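Local coordinates for FAD-dependent oxidoreductase (Actinomadura kijaniata, PDB 3M9V), which is a flavin-dependent oxidoreductase of the acyl-CoA dehydrogenase family that takes part in the biosynthesis of D-kijanose and binds dTDP, at residues S97-L102 / L264-G269; S40-H45 / R93-T98. All blocks are in the same frame, centred on the assembly; numbering follows the deposited sequence.

The two contacts illustrate how one helix can serve two neighbours. Helix 96-118 leans on helix 264-283 in contact 1, while its cap and the end of helix 81-94 meet helix 35-48 in contact 2; the centres lie 11 Å apart, and Ser97 and Thr98 belong to both. They also touch directly: Val266 CG1 is 4.0 Å from Ala96 O, and Gly269 O is 3.5 Å from Arg93 CG. Contact 1 is the nearer to the flavin site, with the side chain of Leu100 about 4 Å from that of Ser173, an FMN-binding residue of this protein, though this chain holds no flavin; that of Asp95 in contact 2 is about 11 Å away.

Contact 1 (S97-L102 / L264-G269)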
ATOM      1  N   SER A  97      -1.549  10.858 -25.263  1.00 11.63           N
ATOM      2  CA  SER A  97      -0.738  10.560 -26.452  1.00 14.39           C
ATOM      3  C   SER A  97      -0.250  11.831 -27.113  1.00 15.24           C
ATOM      4  O   SER A  97       0.914  11.879 -27.488  1.00 12.72           O
ATOM      5  CB  SER A  97      -1.481   9.790 -27.556  1.00 11.89           C
ATOM      6  OG  SER A  97      -1.794   8.488 -27.079  1.00 16.03           O
ATOM      7  N   THR A  98      -1.114  12.838 -27.251  1.00 13.78           N
ATOM      8  CA  THR A  98      -0.648  14.069 -27.894  1.00 15.64           C
ATOM      9  C   THR A  98       0.438  14.745 -27.065  1.00 15.08           C
ATOM     10  O   THR A  98       1.385  15.334 -27.589  1.00 16.95           O
ATOM     11  CB  THR A  98      -1.833  15.061 -28.022  1.00 17.16           C
ATOM     12  OG1 THR A  98      -2.834  14.460 -28.851  1.00 17.55           O
ATOM     13  CG2 THR A  98      -1.417  16.405 -28.589  1.00 16.68           C
ATOM     14  N   ALA A  99       0.251  14.739 -25.746  1.00 15.13           N
ATOM     15  CA  ALA A  99       1.250  15.329 -24.863  1.00 15.27           C
ATOM     16  C   ALA A  99       2.588  14.593 -24.981  1.00 14.65           C
ATOM     17  O   ALA A  99       3.629  15.235 -24.897  1.00 17.06           O
ATOM     18  CB  ALA A  99       0.756  15.318 -23.392  1.00 12.76           C
ATOM     19  N   LEU A 100       2.565  13.271 -25.092  1.00 14.84           N
ATOM     20  CA  LEU A 100       3.780  12.474 -25.037  1.00 15.58           C
ATOM     21  C   LEU A 100       4.566  12.796 -26.321  1.00 17.79           C
ATOM     22  O   LEU A 100       5.783  13.018 -26.282  1.00 15.11           O
ATOM     23  CB  LEU A 100       3.433  10.982 -25.016  1.00 15.57           C
ATOM     24  CG  LEU A 100       4.651  10.047 -25.164  1.00 17.32           C
ATOM     25  CD1 LEU A 100       5.567  10.329 -24.011  1.00 19.91           C
ATOM     26  CD2 LEU A 100       4.298   8.551 -25.156  1.00 13.50           C
ATOM     27  N   ALA A 101       3.859  12.843 -27.454  1.00 14.69           N
ATOM     28  CA  ALA A 101       4.501  13.254 -28.695  1.00 15.43           C
ATOM     29  C   ALA A 101       5.001  14.689 -28.627  1.00 15.45           C
ATOM     30  O   ALA A 101       6.133  14.915 -29.005  1.00 14.01           O
ATOM     31  CB  ALA A 101       3.597  13.086 -29.914  1.00 13.41           C
ATOM     32  N   LEU A 102       4.175  15.649 -28.191  1.00 16.48           N
ATOM     33  CA  LEU A 102       4.668  17.011 -28.020  1.00 16.76           C
ATOM     34  C   LEU A 102       5.914  17.176 -27.146  1.00 16.53           C
ATOM     35  O   LEU A 102       6.766  18.011 -27.450  1.00 17.45           O
ATOM     36  CB  LEU A 102       3.557  17.923 -27.497  1.00 15.31           C
ATOM     37  CG  LEU A 102       3.884  19.410 -27.375  1.00 20.08           C
ATOM     38  CD1 LEU A 102       4.150  19.904 -28.805  1.00 24.48           C
ATOM     39  CD2 LEU A 102       2.650  20.128 -26.818  1.00 18.04           C
ATOM     40  N   LEU A 264       7.177  14.004 -16.937  1.00 14.65           N
ATOM     41  CA  LEU A 264       6.468  13.714 -15.707  1.00 14.62           C
ATOM     42  C   LEU A 264       5.153  14.506 -15.698  1.00 16.14           C
ATOM     43  O   LEU A 264       4.192  14.007 -15.130  1.00 14.96           O
ATOM     44  CB  LEU A 264       7.288  14.085 -14.458  1.00 13.89           C
ATOM     45  CG  LEU A 264       8.525  13.214 -14.141  1.00 19.12           C
ATOM     46  CD1 LEU A 264       9.258  13.505 -12.821  1.00 19.15           C
ATOM     47  CD2 LEU A 264       8.214  11.704 -14.282  1.00 14.71           C
ATOM     48  N   GLY A 265       5.121  15.699 -16.290  1.00 12.35           N
ATOM     49  CA  GLY A 265       3.893  16.472 -16.416  1.00 14.05           C
ATOM     50  C   GLY A 265       2.776  15.724 -17.121  1.00 14.42           C
ATOM     51  O   GLY A 265       1.590  15.945 -16.844  1.00 15.40           O
ATOM     52  N   VAL A 266       3.131  14.810 -18.021  1.00 14.12           N
ATOM     53  CA  VAL A 266       2.136  14.024 -18.775  1.00 12.80           C
ATOM     54  C   VAL A 266       1.294  13.175 -17.812  1.00 15.61           C
ATOM     55  O   VAL A 266       0.059  13.206 -17.800  1.00 13.61           O
ATOM     56  CB  VAL A 266       2.796  13.188 -19.885  1.00 13.89           C
ATOM     57  CG1 VAL A 266       1.731  12.290 -20.558  1.00 10.75           C
ATOM     58  CG2 VAL A 266       3.460  14.147 -20.918  1.00 13.24           C
ATOM     59  N   TYR A 267       1.983  12.485 -16.916  1.00 13.98           N
ATOM     60  CA  TYR A 267       1.341  11.475 -16.036  1.00 14.33           C
ATOM     61  C   TYR A 267       0.624  12.237 -14.925  1.00 13.14           C
ATOM     62  O   TYR A 267      -0.457  11.819 -14.496  1.00 11.33           O
ATOM     63  CB  TYR A 267       2.387  10.468 -15.533  1.00 12.96           C
ATOM     64  CG  TYR A 267       3.000   9.815 -16.761  1.00 16.01           C
ATOM     65  CD1 TYR A 267       2.227   8.939 -17.527  1.00 18.72           C
ATOM     66  CD2 TYR A 267       4.311  10.074 -17.176  1.00 19.59           C
ATOM     67  CE1 TYR A 267       2.733   8.337 -18.689  1.00 19.10           C
ATOM     68  CE2 TYR A 267       4.830   9.466 -18.343  1.00 13.99           C
ATOM     69  CZ  TYR A 267       4.020   8.638 -19.094  1.00 13.23           C
ATOM     70  OH  TYR A 267       4.428   8.034 -20.247  1.00 16.09           O
ATOM     71  N   VAL A 268       1.181  13.382 -14.530  1.00 11.15           N
ATOM     72  CA  VAL A 268       0.441  14.231 -13.614  1.00 13.47           C
ATOM     73  C   VAL A 268      -0.875  14.720 -14.248  1.00 14.11           C
ATOM     74  O   VAL A 268      -1.911  14.778 -13.573  1.00 15.78           O
ATOM     75  CB  VAL A 268       1.259  15.464 -13.101  1.00 14.67           C
ATOM     76  CG1 VAL A 268       0.401  16.264 -12.121  1.00 16.59           C
ATOM     77  CG2 VAL A 268       2.602  15.056 -12.442  1.00 13.35           C
ATOM     78  N   GLY A 269      -0.865  15.104 -15.523  1.00 13.93           N
ATOM     79  CA  GLY A 269      -2.127  15.531 -16.166  1.00 15.21           C
ATOM     80  C   GLY A 269      -3.163  14.436 -16.315  1.00 16.86           C
ATOM     81  O   GLY A 269      -4.368  14.666 -16.119  1.00 14.36           O
TER
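Ala99 and Val266 make the closest touch here, beside the one aromatic ring, that of Tyr267, neither face of which is laid against residues 97-102. Leu100 CD1 sits 4.6 Å from Tyr267 OH and well off the ring plane, a loose neighbour rather than a stacking partner. Met219, from a loop, touches both Leu100 and Tyr267, while Ala382 and Met386 also pack against the tyrosine.

The real meeting point is small and apolar. Val266 CG2 comes to 3.8 Å from Ala99 CB, methyl against methyl, and the same branch is 4.1 Å from Ala99 O. It also reaches the backbone of the next residue, 4.4 Å from Leu100 N. Because Val266 has CG1 anti to its own backbone N (chi1 175°), CG2 falls anti to the carbonyl carbon and reaches across to the other helix. The small side chain of Ala99 accompanies a close approach of the backbones: the CA atoms of Ala99 and Val266 are 6.3 Å apart. In the acyl-CoA dehydrogenase fold this joins the N-terminal helical region to the C-terminal helices, two parts of the chain separated in sequence by a long span that includes the strands of the middle domain. No hydrogen bond crosses the seam. Ala99 also touches Val91 and Ala92 of helix 81-94, and Val268, on another side of its helix, packs on Leu307 and Ala311 of helix 291-323.

Contact 2 (S40-H45 / R93-T98); sequences STAAEH and RADAST
A helix N-cap meeting the flank of a neighbouring helix is what defines this buried contact, which sits in the N-terminal all-helical part of the acyl-CoA dehydrogenase fold. Asp95 occupies the short joint between helices 81-94 and 96-118 and caps the latter; Ala42, on helix 35-48, is the residue pressed against it, with their CA atoms 6.0 Å apart.

The carboxylate divides its work between its two oxygens. OD1 serves its own helix: Thr98 N donates to Asp95 OD1 at 2.9 Å. The donor approaches from above the carboxylate plane, 44° out of it. This bond is somewhat bent, with an N-H...O angle of 141°. Asp95 OD1 also receives Thr98 OG1, on its anti lone pair, the one pointing away from OD2. Two donors from a single residue thus hold the group's rotation, and the positive end of the helix dipole would probably stabilise the negative charge.

OD2 turns instead to the other helix. With CG anti to the backbone N of Asp95 (chi1 175°), OD2 is set alongside the Ala42 methyl. There Ala42 CB lies 3.5 Å from Asp95 OD2. The methyl also approaches the joint at Ala94 O, 4.0 Å from Ala42 CB. Ile38, one turn before Ala42 on helix 35-48, touches Ala94, Asp95 and Thr98, and Arg375 of helix 372-379 touches Ala42. No direct hydrogen bond links the two segments. A water lies within hydrogen-bonding distance of both sides and can donate to either, though with further acceptors in reach it may not serve both at once: it is 2.8 Å from Ala42 O and 2.9 Å from Asp95 OD2.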
ATOM      1  N   SER A  40     -11.511  16.521 -28.458  1.00 25.05           N
ATOM      2  CA  SER A  40     -12.623  16.074 -29.283  0.50 25.10           C
ATOM      3  C   SER A  40     -12.235  14.833 -30.069  1.00 24.85           C
ATOM      4  O   SER A  40     -13.045  13.928 -30.240  1.00 23.74           O
ATOM      5  CB  SER A  40     -13.034  17.167 -30.277  0.50 25.07           C
ATOM      6  OG  SER A  40     -13.779  18.153 -29.595  0.50 23.98           O
ATOM      7  N   THR A  41     -11.004  14.802 -30.579  1.00 24.07           N
ATOM      8  CA  THR A  41     -10.647  13.668 -31.430  1.00 23.47           C
ATOM      9  C   THR A  41      -9.947  12.519 -30.699  1.00 22.52           C
ATOM     10  O   THR A  41      -9.598  11.515 -31.329  1.00 20.90           O
ATOM     11  CB  THR A  41      -9.790  14.082 -32.661  1.00 24.99           C
ATOM     12  OG1 THR A  41      -8.584  14.676 -32.169  1.00 21.09           O
ATOM     13  CG2 THR A  41     -10.523  15.148 -33.508  1.00 22.61           C
ATOM     14  N   ALA A  42      -9.747  12.663 -29.391  1.00 21.89           N
ATOM     15  CA  ALA A  42      -8.935  11.693 -28.636  1.00 20.79           C
ATOM     16  C   ALA A  42      -9.476  10.270 -28.723  1.00 19.31           C
ATOM     17  O   ALA A  42      -8.709   9.334 -28.987  1.00 17.61           O
ATOM     18  CB  ALA A  42      -8.737  12.098 -27.166  1.00 19.98           C
ATOM     19  N   ALA A  43     -10.785  10.102 -28.548  1.00 18.22           N
ATOM     20  CA  ALA A  43     -11.366   8.754 -28.485  1.00 21.27           C
ATOM     21  C   ALA A  43     -11.207   8.022 -29.810  1.00 21.50           C
ATOM     22  O   ALA A  43     -10.947   6.822 -29.844  1.00 19.63           O
ATOM     23  CB  ALA A  43     -12.882   8.755 -28.076  1.00 22.23           C
ATOM     24  N   GLU A  44     -11.399   8.741 -30.916  1.00 23.11           N
ATOM     25  CA  GLU A  44     -11.333   8.097 -32.227  1.00 21.72           C
ATOM     26  C   GLU A  44      -9.886   7.666 -32.451  1.00 20.28           C
ATOM     27  O   GLU A  44      -9.634   6.565 -32.948  1.00 21.41           O
ATOM     28  CB  GLU A  44     -11.711   9.125 -33.301  1.00 25.06           C
ATOM     29  CG  GLU A  44     -11.288   8.744 -34.721  1.00 35.88           C
ATOM     30  CD  GLU A  44     -11.127   9.942 -35.667  1.00 50.45           C
ATOM     31  OE1 GLU A  44     -10.172   9.945 -36.484  1.00 52.37           O
ATOM     32  OE2 GLU A  44     -11.941  10.893 -35.604  1.00 55.05           O
ATOM     33  N   HIS A  45      -8.910   8.522 -32.158  1.00 18.63           N
ATOM     34  CA  HIS A  45      -7.519   8.130 -32.434  1.00 19.46           C
ATOM     35  C   HIS A  45      -7.027   6.967 -31.565  1.00 19.26           C
ATOM     36  O   HIS A  45      -6.208   6.152 -31.986  1.00 21.52           O
ATOM     37  CB  HIS A  45      -6.590   9.333 -32.318  1.00 18.64           C
ATOM     38  CG  HIS A  45      -6.806  10.327 -33.422  1.00 24.69           C
ATOM     39  ND1 HIS A  45      -6.598  10.012 -34.750  1.00 22.86           N
ATOM     40  CD2 HIS A  45      -7.261  11.602 -33.404  1.00 22.94           C
ATOM     41  CE1 HIS A  45      -6.856  11.069 -35.500  1.00 22.64           C
ATOM     42  NE2 HIS A  45      -7.266  12.044 -34.707  1.00 26.95           N
ATOM     43  N   ARG A  93      -4.295  16.458 -19.962  1.00 14.22           N
ATOM     44  CA  ARG A  93      -5.663  16.351 -19.466  1.00 15.83           C
ATOM     45  C   ARG A  93      -6.602  16.224 -20.639  1.00 15.41           C
ATOM     46  O   ARG A  93      -7.663  15.657 -20.480  1.00 16.52           O
ATOM     47  CB  ARG A  93      -6.123  17.597 -18.703  1.00 15.66           C
ATOM     48  CG  ARG A  93      -5.359  17.720 -17.438  1.00 20.20           C
ATOM     49  CD  ARG A  93      -5.577  19.061 -16.798  1.00 26.16           C
ATOM     50  NE  ARG A  93      -7.001  19.226 -16.550  1.00 33.72           N
ATOM     51  CZ  ARG A  93      -7.460  20.076 -15.646  1.00 44.81           C
ATOM     52  NH1 ARG A  93      -6.616  20.795 -14.913  1.00 51.52           N
ATOM     53  NH2 ARG A  93      -8.766  20.186 -15.489  1.00 49.44           N
ATOM     54  N   ALA A  94      -6.228  16.753 -21.800  1.00 17.28           N
ATOM     55  CA  ALA A  94      -7.002  16.515 -23.017  1.00 17.88           C
ATOM     56  C   ALA A  94      -6.676  15.204 -23.746  1.00 17.65           C
ATOM     57  O   ALA A  94      -7.600  14.487 -24.154  1.00 15.35           O
ATOM     58  CB  ALA A  94      -6.862  17.717 -23.930  1.00 18.62           C
ATOM     59  N   ASP A  95      -5.391  14.862 -23.898  1.00 15.48           N
ATOM     60  CA  ASP A  95      -5.077  13.578 -24.491  1.00 13.19           C
ATOM     61  C   ASP A  95      -3.595  13.326 -24.211  1.00 14.41           C
ATOM     62  O   ASP A  95      -2.722  14.136 -24.537  1.00 11.80           O
ATOM     63  CB  ASP A  95      -5.274  13.604 -26.028  1.00 11.89           C
ATOM     64  CG  ASP A  95      -4.826  12.298 -26.681  1.00 15.84           C
ATOM     65  OD1 ASP A  95      -3.909  12.206 -27.544  1.00 18.25           O
ATOM     66  OD2 ASP A  95      -5.454  11.292 -26.291  1.00 17.45           O
ATOM     67  N   ALA A  96      -3.325  12.202 -23.579  1.00 11.77           N
ATOM     68  CA  ALA A  96      -1.976  11.928 -23.101  1.00 14.49           C
ATOM     69  C   ALA A  96      -1.037  11.569 -24.258  1.00 14.18           C
ATOM     70  O   ALA A  96       0.149  11.909 -24.188  1.00 15.25           O
ATOM     71  CB  ALA A  96      -2.057  10.743 -22.141  1.00 14.62           C
ATOM     72  N   SER A  97      -1.549  10.858 -25.263  1.00 11.63           N
ATOM     73  CA  SER A  97      -0.738  10.560 -26.452  1.00 14.39           C
ATOM     74  C   SER A  97      -0.250  11.831 -27.113  1.00 15.24           C
ATOM     75  O   SER A  97       0.914  11.879 -27.488  1.00 12.72           O
ATOM     76  CB  SER A  97      -1.481   9.790 -27.556  1.00 11.89           C
ATOM     77  OG  SER A  97      -1.794   8.488 -27.079  1.00 16.03           O
ATOM     78  N   THR A  98      -1.114  12.838 -27.251  1.00 13.78           N
ATOM     79  CA  THR A  98      -0.648  14.069 -27.894  1.00 15.64           C
ATOM     80  C   THR A  98       0.438  14.745 -27.065  1.00 15.08           C
ATOM     81  O   THR A  98       1.385  15.334 -27.589  1.00 16.95           O
ATOM     82  CB  THR A  98      -1.833  15.061 -28.022  1.00 17.16           C
ATOM     83  OG1 THR A  98      -2.834  14.460 -28.851  1.00 17.55           O
ATOM     84  CG2 THR A  98      -1.417  16.405 -28.589  1.00 16.68           C
TER
HETATM   85  O   HOH W   1      -6.051   9.158 -28.111  1.00 25.82           O